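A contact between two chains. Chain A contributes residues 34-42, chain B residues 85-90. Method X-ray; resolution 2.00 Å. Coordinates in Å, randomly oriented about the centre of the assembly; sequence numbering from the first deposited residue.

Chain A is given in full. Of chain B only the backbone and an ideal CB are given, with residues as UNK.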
ATOM      1  N   ALA A  34       5.319 -14.274  -6.149  1.00 30.95           N
ATOM      2  CA  ALA A  34       4.662 -12.965  -6.061  1.00 27.20           C
ATOM      3  C   ALA A  34       4.880 -12.269  -4.714  1.00 31.38           C
ATOM      4  O   ALA A  34       4.969 -11.037  -4.642  1.00 31.13           O
ATOM      5  CB  ALA A  34       3.176 -13.118  -6.345  1.00 30.23           C
ATOM      6  N   TYR A  35       4.963 -13.057  -3.645  1.00 30.84           N
ATOM      7  CA  TYR A  35       5.117 -12.503  -2.306  1.00 21.53           C
ATOM      8  C   TYR A  35       6.562 -12.441  -1.875  1.00 28.95           C
ATOM      9  O   TYR A  35       6.878 -11.900  -0.813  1.00 24.09           O
ATOM     10  CB  TYR A  35       4.326 -13.316  -1.275  1.00 24.56           C
ATOM     11  CG  TYR A  35       2.839 -13.137  -1.403  1.00 23.53           C
ATOM     12  CD1 TYR A  35       2.133 -12.316  -0.525  1.00 28.45           C
ATOM     13  CD2 TYR A  35       2.144 -13.765  -2.422  1.00 25.87           C
ATOM     14  CE1 TYR A  35       0.766 -12.150  -0.663  1.00 36.89           C
ATOM     15  CE2 TYR A  35       0.790 -13.594  -2.577  1.00 25.43           C
ATOM     16  CZ  TYR A  35       0.103 -12.800  -1.694  1.00 40.96           C
ATOM     17  OH  TYR A  35      -1.257 -12.659  -1.863  1.00 45.63           O
ATOM     18  N   LYS A  36       7.446 -13.009  -2.694  1.00 28.19           N
ATOM     19  CA  LYS A  36       8.824 -13.166  -2.260  1.00 20.60           C
ATOM     20  C   LYS A  36       9.454 -11.830  -1.913  1.00 23.73           C
ATOM     21  O   LYS A  36       9.490 -10.925  -2.747  1.00 23.73           O
ATOM     22  CB  LYS A  36       9.674 -13.849  -3.358  1.00 23.04           C
ATOM     23  CG  LYS A  36      11.115 -14.051  -2.936  1.00 26.45           C
ATOM     24  CD  LYS A  36      11.945 -14.753  -4.046  1.00 39.05           C
ATOM     25  CE  LYS A  36      13.422 -14.843  -3.651  1.00 50.92           C
ATOM     26  NZ  LYS A  36      14.341 -14.969  -4.837  1.00 56.43           N
ATOM     27  N   GLY A  37       9.984 -11.712  -0.702  1.00 24.00           N
ATOM     28  CA  GLY A  37      10.632 -10.477  -0.297  1.00 28.78           C
ATOM     29  C   GLY A  37       9.716  -9.486   0.419  1.00 26.50           C
ATOM     30  O   GLY A  37      10.184  -8.496   0.966  1.00 27.79           O
ATOM     31  N   LEU A  38       8.410  -9.727   0.418  1.00 29.40           N
ATOM     32  CA  LEU A  38       7.530  -8.879   1.225  1.00 25.45           C
ATOM     33  C   LEU A  38       7.678  -9.299   2.680  1.00 28.62           C
ATOM     34  O   LEU A  38       7.941 -10.463   2.963  1.00 23.54           O
ATOM     35  CB  LEU A  38       6.062  -9.001   0.788  1.00 27.31           C
ATOM     36  CG  LEU A  38       5.696  -8.539  -0.623  1.00 30.81           C
ATOM     37  CD1 LEU A  38       4.177  -8.658  -0.881  1.00 20.16           C
ATOM     38  CD2 LEU A  38       6.165  -7.113  -0.828  1.00 30.83           C
ATOM     39  N   LEU A  39       7.488  -8.351   3.593  1.00 25.44           N
ATOM     40  CA  LEU A  39       7.635  -8.605   5.015  1.00 23.28           C
ATOM     41  C   LEU A  39       6.621  -9.644   5.460  1.00 27.18           C
ATOM     42  O   LEU A  39       5.447  -9.601   5.080  1.00 28.63           O
ATOM     43  CB  LEU A  39       7.439  -7.303   5.807  1.00 21.30           C
ATOM     44  CG  LEU A  39       8.054  -7.197   7.207  1.00 31.40           C
ATOM     45  CD1 LEU A  39       9.563  -7.442   7.138  1.00 27.20           C
ATOM     46  CD2 LEU A  39       7.750  -5.816   7.810  1.00 35.00           C
ATOM     47  N   ASN A  40       7.080 -10.594   6.256  1.00 20.55           N
ATOM     48  CA  ASN A  40       6.177 -11.554   6.846  1.00 25.73           C
ATOM     49  C   ASN A  40       5.777 -11.080   8.248  1.00 30.06           C
ATOM     50  O   ASN A  40       6.478 -11.319   9.215  1.00 27.12           O
ATOM     51  CB  ASN A  40       6.798 -12.948   6.911  1.00 28.48           C
ATOM     52  CG  ASN A  40       5.823 -13.968   7.459  1.00 40.68           C
ATOM     53  OD1 ASN A  40       4.724 -13.603   7.886  1.00 33.09           O
ATOM     54  ND2 ASN A  40       6.204 -15.244   7.445  1.00 39.46           N
ATOM     55  N   LEU A  41       4.655 -10.388   8.341  1.00 27.67           N
ATOM     56  CA  LEU A  41       4.260  -9.803   9.612  1.00 35.59           C
ATOM     57  C   LEU A  41       3.568 -10.809  10.525  1.00 41.02           C
ATOM     58  O   LEU A  41       3.509 -10.617  11.738  1.00 46.55           O
ATOM     59  CB  LEU A  41       3.371  -8.572   9.379  1.00 35.73           C
ATOM     60  CG  LEU A  41       4.118  -7.306   8.960  1.00 34.27           C
ATOM     61  CD1 LEU A  41       3.131  -6.180   8.666  1.00 34.37           C
ATOM     62  CD2 LEU A  41       5.107  -6.877  10.036  1.00 29.97           C
ATOM     63  N   ASN A  42       3.068 -11.894   9.950  1.00 39.89           N
ATOM     64  CA  ASN A  42       2.190 -12.790  10.698  1.00 38.85           C
ATOM     65  C   ASN A  42       2.802 -14.141  11.064  1.00 40.80           C
ATOM     66  O   ASN A  42       2.077 -15.123  11.247  1.00 44.13           O
ATOM     67  CB  ASN A  42       0.898 -13.001   9.916  1.00 36.16           C
ATOM     68  CG  ASN A  42      -0.259 -13.389  10.809  1.00 58.19           C
ATOM     69  OD1 ASN A  42      -1.103 -14.204  10.433  1.00 70.75           O
ATOM     70  ND2 ASN A  42      -0.298 -12.819  12.008  1.00 55.13           N
TER
ATOM     71  N   UNK B  85      -4.443  -4.614   3.359  1.00 26.22           N
ATOM     72  CA  UNK B  85      -3.383  -4.446   4.326  1.00 20.66           C
ATOM     73  C   UNK B  85      -2.059  -4.936   3.717  1.00 27.06           C
ATOM     74  O   UNK B  85      -2.015  -5.350   2.567  1.00 24.44           O
ATOM     75  CB  UNK B  85      -3.709  -5.197   5.618  1.00 20.66           C
ATOM     76  N   UNK B  86      -0.982  -4.868   4.485  1.00 24.46           N
ATOM     77  CA  UNK B  86       0.299  -5.333   3.966  1.00 21.41           C
ATOM     78  C   UNK B  86       0.186  -6.804   3.555  1.00 20.87           C
ATOM     79  O   UNK B  86      -0.362  -7.615   4.294  1.00 21.60           O
ATOM     80  CB  UNK B  86       1.405  -5.146   5.007  1.00 21.41           C
ATOM     81  N   UNK B  87       0.660  -7.115   2.350  1.00 23.37           N
ATOM     82  CA  UNK B  87       0.672  -8.472   1.827  1.00 31.55           C
ATOM     83  C   UNK B  87      -0.720  -9.066   1.619  1.00 33.96           C
ATOM     84  O   UNK B  87      -0.882 -10.285   1.622  1.00 30.75           O
ATOM     85  CB  UNK B  87       1.470  -9.372   2.773  1.00 31.55           C
ATOM     86  N   UNK B  88      -1.725  -8.210   1.468  1.00 25.09           N
ATOM     87  CA  UNK B  88      -2.985  -8.639   0.884  1.00 27.58           C
ATOM     88  C   UNK B  88      -2.808  -8.612  -0.640  1.00 33.38           C
ATOM     89  O   UNK B  88      -1.790  -8.111  -1.149  1.00 25.46           O
ATOM     90  CB  UNK B  88      -4.145  -7.750   1.336  1.00 27.58           C
ATOM     91  N   UNK B  89      -3.799  -9.126  -1.359  1.00 36.09           N
ATOM     92  CA  UNK B  89      -3.735  -9.204  -2.821  1.00 37.34           C
ATOM     93  C   UNK B  89      -4.967  -8.633  -3.532  1.00 27.98           C
ATOM     94  O   UNK B  89      -6.114  -8.880  -3.140  1.00 32.27           O
ATOM     95  CB  UNK B  89      -3.547 -10.663  -3.241  1.00 37.34           C
ATOM     96  N   UNK B  90      -4.731  -7.855  -4.578  1.00 31.04           N
ATOM     97  CA  UNK B  90      -5.831  -7.435  -5.429  1.00 30.46           C
ATOM     98  C   UNK B  90      -5.640  -8.022  -6.820  1.00 29.43           C
ATOM     99  O   UNK B  90      -4.638  -7.773  -7.471  1.00 25.92           O
ATOM    100  CB  UNK B  90      -5.927  -5.909  -5.489  1.00 30.46           C
TER

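Position 85 lies beyond the reach of chain A: nothing of chain A comes within 5.5 Å of its ideal CB, so this contact sets little limit on the residue, and most side chains would do. It is Lys B85. Its carbonyl O begins a type II turn, accepting a hydrogen bond from the backbone N of position 88 at 3.1 Å.

Position 86 points its CA-to-CB bond toward chain A, and the ideal CB stands 4.2 Å from Leu A41 CD1. Beyond it, Leu A38, Leu A39 and Leu A41 provide aliphatic surface, but among them lies the carbonyl O of Leu A39, an acceptor some distance from the CB. A medium-sized apolar side chain could use the leucines alone; a side chain that also carries a donor several bonds out, such as histidine or glutamine, would answer both features. The residue is His B86, with chi1 in t. Its NE2 donates a short, nearly straight hydrogen bond to Leu A39 O, 2.5 Å between the two atoms, with the acceptor at the ring edge near its plane, where an N-H points. The carbons of the ring meet the leucines: CD2 lies 3.6 Å from Leu A41 CD1, and CE1 4.0 Å from Leu A38 CB.

Position 87 has phi/psi of 64/23, a left-handed conformation that favours glycine, asparagine or aspartate but does not exclude others. The CA-to-CB bond points sideways, with the ideal CB 4.5 Å from Tyr A35 CD1 and 4.6 Å from both Leu A38 CD1 and Leu A39 O, so a small side chain fits without rearrangement. Ala B87 makes a modest apolar contact, its CB 4.4 Å from Tyr A35 CD1, while its carbonyl O approaches the edge of the tyrosine ring, 3.4 Å from CE1.

Position 88 turns its CB away from chain A, so this contact makes no demand on it. A short acceptor could serve the turn, and Asp B88 does so: its OD2 accepts a hydrogen bond of 2.8 Å from Lys B85 N.

Position 89, in a strand, points toward chain A, with the ideal CB only 3.3 Å from Tyr A35 OH. A polar side chain able to meet the hydroxyl is favoured: glutamate, glutamine or perhaps a shorter acceptor. In Glu B89, extended with chi1 and chi2 both t, OE1 accepts a hydrogen bond from Tyr A35 OH at 2.9 Å.

Position 90 is out of reach, and many residues would serve; Val B90, beta-branched, suits its extended strand backbone.

Chain B 85-90: KHADEV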
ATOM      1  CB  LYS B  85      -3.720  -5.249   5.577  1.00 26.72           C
ATOM      2  CG  LYS B  85      -5.097  -4.889   6.159  1.00 37.00           C
ATOM      3  CD  LYS B  85      -4.972  -4.130   7.438  1.00 37.55           C
ATOM      4  CE  LYS B  85      -4.730  -5.079   8.588  1.00 44.10           C
ATOM      5  NZ  LYS B  85      -4.866  -4.389   9.897  1.00 59.35           N
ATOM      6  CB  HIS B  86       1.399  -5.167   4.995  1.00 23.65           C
ATOM      7  CG  HIS B  86       2.615  -5.977   4.668  1.00 23.33           C
ATOM      8  ND1 HIS B  86       3.480  -5.628   3.660  1.00 22.64           N
ATOM      9  CD2 HIS B  86       3.066  -7.149   5.168  1.00 22.08           C
ATOM     10  CE1 HIS B  86       4.433  -6.541   3.562  1.00 23.86           C
ATOM     11  NE2 HIS B  86       4.209  -7.472   4.474  1.00 22.19           N
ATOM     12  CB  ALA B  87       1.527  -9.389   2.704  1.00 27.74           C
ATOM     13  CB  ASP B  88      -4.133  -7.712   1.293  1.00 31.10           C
ATOM     14  CG  ASP B  88      -4.737  -8.075   2.656  1.00 41.31           C
ATOM     15  OD1 ASP B  88      -4.456  -9.177   3.185  1.00 36.18           O
ATOM     16  OD2 ASP B  88      -5.503  -7.249   3.195  1.00 37.31           O
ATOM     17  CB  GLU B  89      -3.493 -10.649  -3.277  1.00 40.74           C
ATOM     18  CG  GLU B  89      -3.334 -10.792  -4.802  1.00 43.93           C
ATOM     19  CD  GLU B  89      -2.868 -12.175  -5.249  1.00 48.68           C
ATOM     20  OE1 GLU B  89      -2.692 -13.065  -4.387  1.00 46.99           O
ATOM     21  OE2 GLU B  89      -2.687 -12.374  -6.474  1.00 48.99           O
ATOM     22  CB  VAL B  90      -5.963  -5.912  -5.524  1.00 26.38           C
ATOM     23  CG1 VAL B  90      -7.194  -5.568  -6.339  1.00 30.95           C
ATOM     24  CG2 VAL B  90      -6.074  -5.306  -4.126  1.00 22.48           C
TER
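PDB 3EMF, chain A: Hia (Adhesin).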